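Local coordinates for deferrochelatase (Vibrio cholerae, PDB 5DE0), which binds heme b and probably acts as a dye-decolorizing (DyP-type) peroxidase, at residues G218-K223 and E264-V269; A214-R219 and K273-L278. All coordinates share one frame; numbering follows the deposited sequence.

Contact 1 (G218-K223 and E264-V269); sequences GRVDIK and ESMYGV. With HEM (protoporphyrin IX containing Fe), chain F.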
loop_
_atom_site.group_PDB
_atom_site.type_symbol
_atom_site.label_atom_id
_atom_site.label_comp_id
_atom_site.label_asym_id
_atom_site.label_seq_id
_atom_site.Cartn_x
_atom_site.Cartn_y
_atom_site.Cartn_z
ATOM N N GLY B 218 -27.530 10.427 10.396
ATOM C CA GLY B 218 -28.728 11.226 10.216
ATOM C C GLY B 218 -28.953 11.605 8.763
ATOM O O GLY B 218 -30.089 11.781 8.323
ATOM N N ARG B 219 -27.858 11.722 8.014
ATOM C CA ARG B 219 -27.920 12.075 6.601
ATOM C C ARG B 219 -28.207 10.869 5.709
ATOM O O ARG B 219 -28.909 10.989 4.705
ATOM C CB ARG B 219 -26.610 12.731 6.156
ATOM C CG ARG B 219 -26.289 14.065 6.818
ATOM C CD ARG B 219 -27.095 15.213 6.221
ATOM N NE ARG B 219 -28.454 15.281 6.754
ATOM C CZ ARG B 219 -29.351 16.192 6.395
ATOM N NH1 ARG B 219 -29.036 17.118 5.499
ATOM N NH2 ARG B 219 -30.564 16.177 6.931
ATOM N N VAL B 220 -27.667 9.711 6.074
ATOM C CA VAL B 220 -27.726 8.545 5.198
ATOM C C VAL B 220 -28.782 7.524 5.609
ATOM O O VAL B 220 -29.135 6.650 4.814
ATOM C CB VAL B 220 -26.357 7.833 5.122
ATOM C CG1 VAL B 220 -25.286 8.802 4.649
ATOM C CG2 VAL B 220 -25.991 7.237 6.470
ATOM N N ASP B 221 -29.281 7.618 6.838
ATOM C CA ASP B 221 -30.372 6.746 7.261
ATOM C C ASP B 221 -31.692 7.322 6.766
ATOM O O ASP B 221 -32.416 7.987 7.510
ATOM C CB ASP B 221 -30.397 6.579 8.783
ATOM C CG ASP B 221 -31.427 5.565 9.244
ATOM O OD1 ASP B 221 -32.586 5.960 9.492
ATOM O OD2 ASP B 221 -31.077 4.371 9.357
ATOM N N ILE B 222 -31.994 7.067 5.499
ATOM C CA ILE B 222 -33.180 7.625 4.866
ATOM C C ILE B 222 -34.223 6.554 4.563
ATOM O O ILE B 222 -33.913 5.530 3.943
ATOM C CB ILE B 222 -32.818 8.354 3.552
ATOM C CG1 ILE B 222 -31.744 9.411 3.811
ATOM C CG2 ILE B 222 -34.058 8.987 2.935
ATOM C CD1 ILE B 222 -31.220 10.057 2.551
ATOM N N LYS B 223 -35.453 6.784 5.020
ATOM C CA LYS B 223 -36.578 5.935 4.646
ATOM C C LYS B 223 -37.689 6.809 4.073
ATOM O O LYS B 223 -38.085 7.806 4.676
ATOM C CB LYS B 223 -37.074 5.108 5.842
ATOM C CG LYS B 223 -37.484 5.919 7.069
ATOM C CD LYS B 223 -38.083 5.014 8.143
ATOM C CE LYS B 223 -38.688 5.820 9.282
ATOM N NZ LYS B 223 -39.336 4.941 10.300
ATOM N N GLU B 264 -27.265 13.506 -2.244
ATOM C CA GLU B 264 -27.970 14.783 -2.256
ATOM C C GLU B 264 -28.314 15.226 -0.838
ATOM O O GLU B 264 -28.429 16.422 -0.557
ATOM C CB GLU B 264 -29.237 14.692 -3.108
ATOM C CG GLU B 264 -28.974 14.712 -4.607
ATOM C CD GLU B 264 -30.231 14.515 -5.428
ATOM O OE1 GLU B 264 -31.287 14.203 -4.841
ATOM O OE2 GLU B 264 -30.160 14.675 -6.665
ATOM N N SER B 265 -28.473 14.252 0.053
ATOM C CA SER B 265 -28.728 14.533 1.460
ATOM C C SER B 265 -27.445 14.967 2.163
ATOM O O SER B 265 -27.463 15.845 3.025
ATOM C CB SER B 265 -29.323 13.305 2.151
ATOM O OG SER B 265 -29.509 13.535 3.536
ATOM N N MET B 266 -26.330 14.352 1.781
ATOM C CA MET B 266 -25.040 14.641 2.398
ATOM C C MET B 266 -24.482 15.992 1.971
ATOM O O MET B 266 -23.887 16.708 2.774
ATOM C CB MET B 266 -24.026 13.544 2.062
ATOM C CG MET B 266 -24.211 12.251 2.839
ATOM S SD MET B 266 -23.038 10.986 2.323
ATOM C CE MET B 266 -21.486 11.844 2.578
ATOM N N TYR B 267 -24.681 16.339 0.704
ATOM C CA TYR B 267 -24.056 17.530 0.142
ATOM C C TYR B 267 -25.011 18.718 0.037
ATOM O O TYR B 267 -24.797 19.630 -0.760
ATOM C CB TYR B 267 -23.455 17.204 -1.228
ATOM C CG TYR B 267 -22.153 16.436 -1.137
ATOM C CD1 TYR B 267 -20.932 17.100 -1.157
ATOM C CD2 TYR B 267 -22.144 15.051 -1.014
ATOM C CE1 TYR B 267 -19.738 16.408 -1.068
ATOM C CE2 TYR B 267 -20.951 14.350 -0.923
ATOM C CZ TYR B 267 -19.753 15.034 -0.951
ATOM O OH TYR B 267 -18.565 14.346 -0.862
ATOM N N GLY B 268 -26.062 18.698 0.850
ATOM C CA GLY B 268 -26.935 19.850 1.008
ATOM C C GLY B 268 -27.886 20.165 -0.132
ATOM O O GLY B 268 -28.374 21.290 -0.237
ATOM N N VAL B 269 -28.159 19.182 -0.984
ATOM C CA VAL B 269 -29.101 19.376 -2.083
ATOM C C VAL B 269 -30.538 19.202 -1.597
ATOM O O VAL B 269 -31.442 19.923 -2.024
ATOM C CB VAL B 269 -28.828 18.397 -3.241
ATOM C CG1 VAL B 269 -29.891 18.535 -4.325
ATOM C CG2 VAL B 269 -27.443 18.633 -3.818
HETATM C CHA HEM F . -22.875 4.278 8.067
HETATM C CHB HEM F . -23.531 5.445 3.405
HETATM C CHC HEM F . -19.368 7.962 3.406
HETATM C CHD HEM F . -18.326 6.072 7.749
HETATM C C1A HEM F . -23.420 4.376 6.806
HETATM C C2A HEM F . -24.671 3.792 6.365
HETATM C C3A HEM F . -24.848 4.113 5.079
HETATM C C4A HEM F . -23.718 4.913 4.659
HETATM C CMA HEM F . -26.040 3.713 4.182
HETATM C CAA HEM F . -25.626 2.949 7.238
HETATM C CBA HEM F . -26.813 3.820 7.645
HETATM C CGA HEM F . -27.679 3.082 8.629
HETATM O O1A HEM F . -27.310 3.034 9.831
HETATM O O2A HEM F . -28.736 2.549 8.209
HETATM C C1B HEM F . -22.512 6.292 3.031
HETATM C C2B HEM F . -22.467 7.059 1.807
HETATM C C3B HEM F . -21.329 7.752 1.786
HETATM C C4B HEM F . -20.596 7.460 3.013
HETATM C CMB HEM F . -23.545 7.068 0.699
HETATM C CAB HEM F . -20.939 8.688 0.620
HETATM C CBB HEM F . -19.777 9.336 0.583
HETATM C C1C HEM F . -18.696 7.647 4.570
HETATM C C2C HEM F . -17.370 8.100 4.950
HETATM C C3C HEM F . -17.086 7.569 6.156
HETATM C C4C HEM F . -18.227 6.776 6.569
HETATM C CMC HEM F . -16.488 9.021 4.075
HETATM C CAC HEM F . -15.825 7.712 7.045
HETATM C CBC HEM F . -14.792 8.518 6.783
HETATM C C1D HEM F . -19.470 5.525 8.292
HETATM C C2D HEM F . -19.644 5.162 9.680
HETATM C C3D HEM F . -21.066 4.598 9.780
HETATM C C4D HEM F . -21.609 4.679 8.442
HETATM C CMD HEM F . -18.619 5.308 10.825
HETATM C CAD HEM F . -21.767 4.067 11.047
HETATM C CBD HEM F . -21.460 2.587 11.251
HETATM C CGD HEM F . -22.044 1.780 10.122
HETATM O O1D HEM F . -21.288 1.435 9.178
HETATM O O2D HEM F . -23.265 1.477 10.162
HETATM N NA HEM F . -22.866 5.053 5.738
HETATM N NB HEM F . -21.357 6.561 3.743
HETATM N NC HEM F . -19.187 6.845 5.582
HETATM N ND HEM F . -20.642 5.226 7.604
HETATM FE FE HEM F . -21.041 5.989 5.717
#

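Contact 2 (A214-R219 and K273-L278); sequences ASHVGR and KTDQLL. With HEM (protoporphyrin IX containing Fe), chain F.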
loop_
_atom_site.group_PDB
_atom_site.type_symbol
_atom_site.label_atom_id
_atom_site.label_comp_id
_atom_site.label_asym_id
_atom_site.label_seq_id
_atom_site.Cartn_x
_atom_site.Cartn_y
_atom_site.Cartn_z
ATOM N N ALA B 214 -28.025 16.395 11.107
ATOM C CA ALA B 214 -26.849 16.775 10.333
ATOM C C ALA B 214 -25.695 15.796 10.539
ATOM O O ALA B 214 -24.669 15.889 9.866
ATOM C CB ALA B 214 -26.415 18.187 10.693
ATOM N N SER B 215 -25.863 14.858 11.467
ATOM C CA SER B 215 -24.869 13.808 11.658
ATOM C C SER B 215 -24.859 12.899 10.438
ATOM O O SER B 215 -25.831 12.864 9.681
ATOM C CB SER B 215 -25.157 12.995 12.921
ATOM O OG SER B 215 -26.235 12.102 12.713
ATOM N N HIS B 216 -23.771 12.159 10.252
ATOM C CA HIS B 216 -23.616 11.332 9.059
ATOM C C HIS B 216 -24.724 10.292 8.919
ATOM O O HIS B 216 -25.344 10.179 7.861
ATOM C CB HIS B 216 -22.259 10.634 9.059
ATOM C CG HIS B 216 -21.977 9.893 7.791
ATOM N ND1 HIS B 216 -21.860 10.526 6.573
ATOM C CD2 HIS B 216 -21.808 8.572 7.549
ATOM C CE1 HIS B 216 -21.621 9.628 5.634
ATOM N NE2 HIS B 216 -21.586 8.436 6.200
ATOM N N VAL B 217 -24.965 9.534 9.983
ATOM C CA VAL B 217 -26.041 8.550 9.987
ATOM C C VAL B 217 -27.384 9.250 9.794
ATOM O O VAL B 217 -28.260 8.746 9.094
ATOM C CB VAL B 217 -26.053 7.726 11.291
ATOM C CG1 VAL B 217 -27.264 6.802 11.337
ATOM C CG2 VAL B 217 -24.766 6.923 11.416
ATOM N N GLY B 218 -27.530 10.427 10.396
ATOM C CA GLY B 218 -28.728 11.226 10.216
ATOM C C GLY B 218 -28.953 11.605 8.763
ATOM O O GLY B 218 -30.089 11.781 8.323
ATOM N N ARG B 219 -27.858 11.722 8.014
ATOM C CA ARG B 219 -27.920 12.075 6.601
ATOM C C ARG B 219 -28.207 10.869 5.709
ATOM O O ARG B 219 -28.909 10.989 4.705
ATOM C CB ARG B 219 -26.610 12.731 6.156
ATOM C CG ARG B 219 -26.289 14.065 6.818
ATOM C CD ARG B 219 -27.095 15.213 6.221
ATOM N NE ARG B 219 -28.454 15.281 6.754
ATOM C CZ ARG B 219 -29.351 16.192 6.395
ATOM N NH1 ARG B 219 -29.036 17.118 5.499
ATOM N NH2 ARG B 219 -30.564 16.177 6.931
ATOM N N LYS B 273 -28.688 21.396 4.382
ATOM C CA LYS B 273 -27.662 21.077 5.368
ATOM C C LYS B 273 -26.674 20.050 4.829
ATOM O O LYS B 273 -27.064 19.081 4.177
ATOM C CB LYS B 273 -28.289 20.555 6.661
ATOM C CG LYS B 273 -28.673 21.632 7.653
ATOM C CD LYS B 273 -30.041 22.202 7.349
ATOM C CE LYS B 273 -30.483 23.148 8.449
ATOM N NZ LYS B 273 -31.957 23.313 8.458
ATOM N N THR B 274 -25.394 20.267 5.114
ATOM C CA THR B 274 -24.353 19.346 4.688
ATOM C C THR B 274 -23.995 18.381 5.808
ATOM O O THR B 274 -24.306 18.619 6.975
ATOM C CB THR B 274 -23.086 20.090 4.246
ATOM O OG1 THR B 274 -22.580 20.862 5.341
ATOM C CG2 THR B 274 -23.388 21.009 3.073
ATOM N N ASP B 275 -23.336 17.288 5.441
ATOM C CA ASP B 275 -22.895 16.286 6.402
ATOM C C ASP B 275 -21.793 16.848 7.297
ATOM O O ASP B 275 -20.840 17.460 6.812
ATOM C CB ASP B 275 -22.403 15.031 5.671
ATOM C CG ASP B 275 -22.342 13.810 6.572
ATOM O OD1 ASP B 275 -21.971 13.946 7.757
ATOM O OD2 ASP B 275 -22.667 12.705 6.088
ATOM N N GLN B 276 -21.933 16.639 8.603
ATOM C CA GLN B 276 -20.926 17.077 9.565
ATOM C C GLN B 276 -19.603 16.344 9.351
ATOM O O GLN B 276 -18.534 16.891 9.626
ATOM C CB GLN B 276 -21.422 16.860 10.996
ATOM C CG GLN B 276 -22.595 17.743 11.393
ATOM C CD GLN B 276 -22.208 19.202 11.537
ATOM O OE1 GLN B 276 -21.192 19.528 12.149
ATOM N NE2 GLN B 276 -23.017 20.089 10.967
ATOM N N LEU B 277 -19.681 15.108 8.864
ATOM C CA LEU B 277 -18.485 14.314 8.592
ATOM C C LEU B 277 -17.628 14.955 7.506
ATOM O O LEU B 277 -16.402 14.838 7.520
ATOM C CB LEU B 277 -18.867 12.888 8.185
ATOM C CG LEU B 277 -17.738 11.952 7.740
ATOM C CD1 LEU B 277 -16.711 11.758 8.848
ATOM C CD2 LEU B 277 -18.298 10.615 7.288
ATOM N N LEU B 278 -18.280 15.649 6.576
ATOM C CA LEU B 278 -17.591 16.268 5.447
ATOM C C LEU B 278 -16.781 17.494 5.859
ATOM O O LEU B 278 -16.149 18.139 5.023
ATOM C CB LEU B 278 -18.596 16.644 4.359
ATOM C CG LEU B 278 -19.314 15.454 3.717
ATOM C CD1 LEU B 278 -20.335 15.914 2.688
ATOM C CD2 LEU B 278 -18.310 14.495 3.090
HETATM C CHA HEM F . -22.875 4.278 8.067
HETATM C CHB HEM F . -23.531 5.445 3.405
HETATM C CHC HEM F . -19.368 7.962 3.406
HETATM C CHD HEM F . -18.326 6.072 7.749
HETATM C C1A HEM F . -23.420 4.376 6.806
HETATM C C2A HEM F . -24.671 3.792 6.365
HETATM C C3A HEM F . -24.848 4.113 5.079
HETATM C C4A HEM F . -23.718 4.913 4.659
HETATM C CMA HEM F . -26.040 3.713 4.182
HETATM C CAA HEM F . -25.626 2.949 7.238
HETATM C CBA HEM F . -26.813 3.820 7.645
HETATM C CGA HEM F . -27.679 3.082 8.629
HETATM O O1A HEM F . -27.310 3.034 9.831
HETATM O O2A HEM F . -28.736 2.549 8.209
HETATM C C1B HEM F . -22.512 6.292 3.031
HETATM C C2B HEM F . -22.467 7.059 1.807
HETATM C C3B HEM F . -21.329 7.752 1.786
HETATM C C4B HEM F . -20.596 7.460 3.013
HETATM C CMB HEM F . -23.545 7.068 0.699
HETATM C CAB HEM F . -20.939 8.688 0.620
HETATM C CBB HEM F . -19.777 9.336 0.583
HETATM C C1C HEM F . -18.696 7.647 4.570
HETATM C C2C HEM F . -17.370 8.100 4.950
HETATM C C3C HEM F . -17.086 7.569 6.156
HETATM C C4C HEM F . -18.227 6.776 6.569
HETATM C CMC HEM F . -16.488 9.021 4.075
HETATM C CAC HEM F . -15.825 7.712 7.045
HETATM C CBC HEM F . -14.792 8.518 6.783
HETATM C C1D HEM F . -19.470 5.525 8.292
HETATM C C2D HEM F . -19.644 5.162 9.680
HETATM C C3D HEM F . -21.066 4.598 9.780
HETATM C C4D HEM F . -21.609 4.679 8.442
HETATM C CMD HEM F . -18.619 5.308 10.825
HETATM C CAD HEM F . -21.767 4.067 11.047
HETATM C CBD HEM F . -21.460 2.587 11.251
HETATM C CGD HEM F . -22.044 1.780 10.122
HETATM O O1D HEM F . -21.288 1.435 9.178
HETATM O O2D HEM F . -23.265 1.477 10.162
HETATM N NA HEM F . -22.866 5.053 5.738
HETATM N NB HEM F . -21.357 6.561 3.743
HETATM N NC HEM F . -19.187 6.845 5.582
HETATM N ND HEM F . -20.642 5.226 7.604
HETATM FE FE HEM F . -21.041 5.989 5.717
#

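Contact 1 (G218-K223 and E264-V269)
The C-terminal ends of two helices meet here: helix 216-220 and helix 257-266 come nearest at Arg219 and Met266, whose CA atoms are 5.7 Å apart, and the backbone of each segment leaves helical geometry, at Asp221 and Tyr267. Ser265 makes the main polar link. Its OG, anti to the backbone N (chi1 177°), reaches the carbonyl of Arg219, with Ser265 OG donating to Arg219 O at 2.9 Å. The C=O...OG angle of 123°, in the carbonyl plane, places the hydroxyl on a lone pair. The Arg219 side chain, bent at chi2 and chi3, folds back past the same serine, so that Ser265 OG also lies over one guanidinium face, offset toward its rim. Arg219 NH1 adds only a weak bond to Ser265 O (3.2 Å, 124° at the hydrogen); the stronger partner of this group is Asp271, through a salt bridge to NH2. On the apolar side, Ile222 CD1 rests on Ser265 CB at 3.8 Å, while the Val220 and Met266 side chains cross obliquely, Val220 CG1 3.9 Å from Met266 SD. Val220 and Met266 line the heme pocket: Val220 CG2 lies 3.6 Å from HEM C3A, and Met266 SD is 3.5 Å from the vinyl carbon HEM CAB. Beyond the two helix ends, Ile222 pairs with Leu229 through the backbone, and Tyr267 turns away to pack on strands 89-91 and 172-181.

Contact 2 (A214-R219 and K273-L278)
This is a polar, partly buried contact on the proximal side of the heme, joining the start of helix 216-220 to the loop that leads from helix 257-266 to strand 281-291. His216 NE2 faces the iron, 2.6 Å from HEM FE, as its axial ligand. At the other ring nitrogen, His216 ND1 donates to Asp275 OD2 at a modelled 2.4 Å, a very short bond. The carboxylate uses its syn lone pair and lies nearly coplanar with the ring, the planes 29° apart. The short bond to a carboxylate would probably increase the imidazolate character of the iron ligand. Asp275 is itself held by an Asx turn, Leu277 N donating to Asp275 OD1 at 2.8 Å from above the carboxylate plane. Leu277 CD2 then sits over the centre of the imidazole face in a CH-pi contact, 3.7 Å from the His216 centroid, and also meets pyrrole carbon HEM C3C at 3.5 Å. One backbone bond joins the segments: Gln276 N lies nearly on the C=O axis of Ala214, 3.1 Å from Ala214 O. Ser215 N-caps the helix, its OG accepting from Gly218 N and also hydrogen-bonded to Pro212 O. Axial histidine, hydrogen-bonded to an acidic side chain, is the proximal arrangement characteristic of heme peroxidases.

In the fold
Contacts 1 and 2 have centres about 7 Å apart, on the same side of the chain's centre, and both belong to the C-terminal DyP-type peroxidase family region. They share Gly218 and Arg219: contact 2 takes the beginning of helix 216-220 and contact 1 its end. Their partners follow one another later in the chain, 264-269 closing helix 257-266 and 273-278 lying in the loop before strand 281-291. Met266 joins the two directly, through a probable hydrogen bond from Asp275 N to Met266 O (2.8 Å) and by packing of Met266 CE on His216 CE1 (3.8 Å). One short helix thus meets helix 257-266 and the loop that follows it, and together they form part of the proximal heme pocket.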